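303aa long hypothetical esterase (Sulfolobus tokodaii, PDB 3AIN) probably hydrolyses carboxylic esters, as a thermostable carboxylesterase of the hormone-sensitive-lipase-like group from a thermoacidophilic archaeon. Local coordinates at residues A[77-86]-A[117-128]. The protein carries 1 engineered substitution. Numbering follows the deposited sequence.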
# COMPACT_ATOMS: atom_id res chain seq x y z
N ILE A 77 22.70 -13.41 21.28
CA ILE A 77 22.24 -12.60 20.13
C ILE A 77 21.83 -11.24 20.67
O ILE A 77 20.87 -11.14 21.43
CB ILE A 77 21.02 -13.27 19.50
CG1 ILE A 77 21.40 -14.69 19.04
CG2 ILE A 77 20.45 -12.43 18.34
CD1 ILE A 77 20.20 -15.58 18.89
N LYS A 78 22.53 -10.19 20.26
CA LYS A 78 22.12 -8.83 20.65
C LYS A 78 20.78 -8.49 19.98
O LYS A 78 20.55 -8.83 18.82
CB LYS A 78 23.18 -7.81 20.24
CG LYS A 78 22.93 -6.42 20.82
CD LYS A 78 24.09 -5.46 20.56
CE LYS A 78 23.62 -4.01 20.70
NZ LYS A 78 24.70 -3.11 21.16
N ALA A 79 19.92 -7.78 20.69
CA ALA A 79 18.72 -7.23 20.05
C ALA A 79 18.36 -5.90 20.66
O ALA A 79 18.73 -5.60 21.80
CB ALA A 79 17.56 -8.20 20.17
N ARG A 80 17.73 -5.05 19.85
CA ARG A 80 17.31 -3.75 20.35
C ARG A 80 15.79 -3.68 20.38
O ARG A 80 15.11 -4.04 19.40
CB ARG A 80 17.89 -2.59 19.53
CG ARG A 80 17.45 -1.22 20.06
CD ARG A 80 18.25 -0.06 19.52
NE ARG A 80 19.62 -0.10 20.05
CZ ARG A 80 20.68 0.42 19.44
NH1 ARG A 80 20.54 1.13 18.33
NH2 ARG A 80 21.90 0.17 19.93
N VAL A 81 15.26 -3.36 21.55
CA VAL A 81 13.82 -3.37 21.75
C VAL A 81 13.30 -1.94 21.73
O VAL A 81 13.80 -1.08 22.46
CB VAL A 81 13.47 -3.97 23.13
CG1 VAL A 81 11.95 -3.99 23.34
CG2 VAL A 81 14.09 -5.38 23.27
N TYR A 82 12.38 -1.66 20.81
CA TYR A 82 11.79 -0.30 20.69
C TYR A 82 10.33 -0.39 21.16
O TYR A 82 9.51 -1.12 20.60
CB TYR A 82 11.80 0.20 19.22
CG TYR A 82 13.16 0.20 18.55
CD1 TYR A 82 13.90 1.39 18.43
CD2 TYR A 82 13.70 -0.97 18.01
CE1 TYR A 82 15.15 1.40 17.79
CE2 TYR A 82 14.88 -0.94 17.28
CZ TYR A 82 15.63 0.23 17.22
OH TYR A 82 16.82 0.24 16.55
N TYR A 83 9.98 0.46 22.13
CA TYR A 83 8.59 0.59 22.55
C TYR A 83 7.96 1.82 21.91
O TYR A 83 8.60 2.86 21.79
CB TYR A 83 8.53 0.78 24.08
CG TYR A 83 8.91 -0.45 24.85
CD1 TYR A 83 7.93 -1.33 25.29
CD2 TYR A 83 10.22 -0.70 25.20
CE1 TYR A 83 8.26 -2.46 26.03
CE2 TYR A 83 10.56 -1.82 25.96
CZ TYR A 83 9.57 -2.69 26.36
OH TYR A 83 9.90 -3.81 27.09
N PRO A 84 6.68 1.73 21.56
CA PRO A 84 6.02 2.89 20.98
C PRO A 84 5.62 3.86 22.09
O PRO A 84 5.83 3.57 23.27
CB PRO A 84 4.76 2.30 20.36
CG PRO A 84 4.45 1.13 21.20
CD PRO A 84 5.79 0.56 21.61
N LYS A 85 5.04 4.99 21.69
CA LYS A 85 4.69 6.05 22.62
C LYS A 85 3.34 5.77 23.28
O LYS A 85 2.94 6.49 24.19
CB LYS A 85 4.63 7.41 21.89
CG LYS A 85 5.87 7.79 21.09
CD LYS A 85 5.45 8.37 19.73
CE LYS A 85 6.41 9.44 19.22
NZ LYS A 85 6.48 10.60 20.15
N THR A 86 2.59 4.82 22.72
CA THR A 86 1.27 4.47 23.23
C THR A 86 1.40 3.58 24.46
O THR A 86 2.46 3.00 24.72
CB THR A 86 0.44 3.73 22.18
OG1 THR A 86 1.15 2.55 21.75
CG2 THR A 86 0.16 4.64 20.97
N THR A 117 8.23 1.26 14.33
CA THR A 117 7.65 1.20 15.67
C THR A 117 6.55 2.24 15.81
O THR A 117 5.46 1.94 16.28
CB THR A 117 8.73 1.49 16.72
OG1 THR A 117 9.70 0.44 16.69
CG2 THR A 117 8.12 1.61 18.11
N ASN A 118 6.85 3.47 15.40
CA ASN A 118 5.83 4.53 15.51
C ASN A 118 4.64 4.31 14.58
O ASN A 118 3.50 4.64 14.91
CB ASN A 118 6.46 5.92 15.29
CG ASN A 118 7.34 6.35 16.46
OD1 ASN A 118 7.13 5.92 17.60
ND2 ASN A 118 8.41 7.06 16.15
N SER A 119 4.92 3.76 13.40
CA SER A 119 3.86 3.46 12.45
C SER A 119 2.94 2.33 12.92
O SER A 119 1.71 2.43 12.72
CB SER A 119 4.43 3.18 11.03
OG SER A 119 3.35 3.03 10.10
N CYS A 120 3.52 1.21 13.39
CA CYS A 120 2.72 0.04 13.85
C CYS A 120 2.18 0.18 15.27
O CYS A 120 1.35 -0.63 15.67
CB CYS A 120 3.42 -1.34 13.74
SG CYS A 120 5.00 -1.61 14.64
N GLN A 121 2.69 1.16 16.00
CA GLN A 121 2.40 1.30 17.44
C GLN A 121 2.55 -0.03 18.16
O GLN A 121 1.68 -0.48 18.92
CB GLN A 121 1.04 1.92 17.66
CG GLN A 121 0.99 3.28 16.99
CD GLN A 121 -0.20 4.10 17.39
OE1 GLN A 121 -1.31 3.57 17.46
NE2 GLN A 121 -0.02 5.41 17.45
N CYS A 122 3.71 -0.62 17.95
CA CYS A 122 3.96 -1.96 18.41
C CYS A 122 5.41 -2.02 18.89
O CYS A 122 6.16 -1.08 18.68
CB CYS A 122 3.63 -2.93 17.30
SG CYS A 122 4.97 -3.12 16.12
N VAL A 123 5.70 -2.96 19.78
CA VAL A 123 7.09 -3.16 20.18
C VAL A 123 7.80 -3.80 19.00
O VAL A 123 7.32 -4.77 18.43
CB VAL A 123 7.18 -4.11 21.39
CG1 VAL A 123 8.64 -4.45 21.70
CG2 VAL A 123 6.52 -3.44 22.58
N THR A 124 8.95 -3.23 18.65
CA THR A 124 9.77 -3.81 17.58
C THR A 124 11.05 -4.30 18.21
O THR A 124 11.71 -3.57 18.94
CB THR A 124 10.07 -2.74 16.52
OG1 THR A 124 8.82 -2.29 15.98
CG2 THR A 124 10.91 -3.35 15.37
N ILE A 125 11.46 -5.50 17.81
CA ILE A 125 12.69 -6.08 18.31
C ILE A 125 13.60 -6.41 17.15
O ILE A 125 13.37 -7.35 16.38
CB ILE A 125 12.44 -7.32 19.18
CG1 ILE A 125 11.56 -6.90 20.37
CG2 ILE A 125 13.79 -7.89 19.68
CD1 ILE A 125 11.27 -8.07 21.33
N SER A 126 14.66 -5.62 17.05
CA SER A 126 15.57 -5.71 15.92
C SER A 126 16.73 -6.61 16.27
O SER A 126 17.43 -6.38 17.27
CB SER A 126 16.08 -4.31 15.56
OG SER A 126 17.00 -4.36 14.46
N VAL A 127 16.92 -7.65 15.46
CA VAL A 127 17.82 -8.77 15.82
C VAL A 127 19.20 -8.64 15.12
O VAL A 127 19.27 -8.46 13.90
CB VAL A 127 17.14 -10.12 15.45
CG1 VAL A 127 18.07 -11.30 15.67
CG2 VAL A 127 15.86 -10.25 16.24
N ASP A 128 20.29 -8.75 15.89
CA ASP A 128 21.65 -8.69 15.32
C ASP A 128 22.13 -10.13 15.05
O ASP A 128 22.89 -10.72 15.85
CB ASP A 128 22.61 -7.96 16.28
CG ASP A 128 23.40 -6.81 15.63
OD1 ASP A 128 23.13 -6.41 14.47
OD2 ASP A 128 24.22 -6.18 16.34
O HOH W 1 24.63 -10.37 18.27
O HOH W 2 17.72 -1.59 14.49
O HOH W 3 4.70 5.44 18.92
O HOH W 4 -0.21 0.56 20.59
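Y82 and T124 form a hydrogen-bonded pair where strand 77-83 runs antiparallel to strand 123-127, the second and third strands from the 64-71 edge of the mixed sheet of an alpha/beta hydrolase fold. Both bonds close this pair; Y82 N reaches T124 O at 2.8 Å and is nearly straight, 172° at the hydrogen. R80 and S126 pair likewise two residues on. The Y82 ring lies on the face shared by R80, T124 and S126. With CG beside the backbone N (chi1 -56°) and chi2 at -100°, one ring edge comes to strand 123-127. That edge, near the ring plane, meets T124 O, and CE2 meets S126 CB at 4.0 Å. R80 CG covers one ring face, off-centre toward the rim. The phenol OH hydrogen-bonds to D110 OD1, and a water links it to S126 OG. R80 also salt-bridges D110, D67 and E107.

T117, near the end of helix 110-120, stands roughly perpendicular to Y82. Its OG1 lies 3.3 Å from Y82 CB and accepts a hydrogen bond from T124 OG1, while donating to C113 O. Its CG2, anti to the backbone N, rests against P84. An alanine here would remove both branches and is likely to leave T124 OG1 without this acceptor and a gap beside Y82 and P84.

The other, apolar face carries A79, V81, I125 and V127; I125 and V127 pack on helix 139-153, and A79 and V81 touch I68 of strand 64-71. V81 and I125 run alongside each other in one direction, whereas V81 CG1 meets V123 CG1 obliquely at 3.7 Å. V123 CG2 turns to the Y83 ring. Past the strands, P84 packs on the backbone of Q121 and disulfide-bonded C122, with P84 CD 3.4 Å from C122 O.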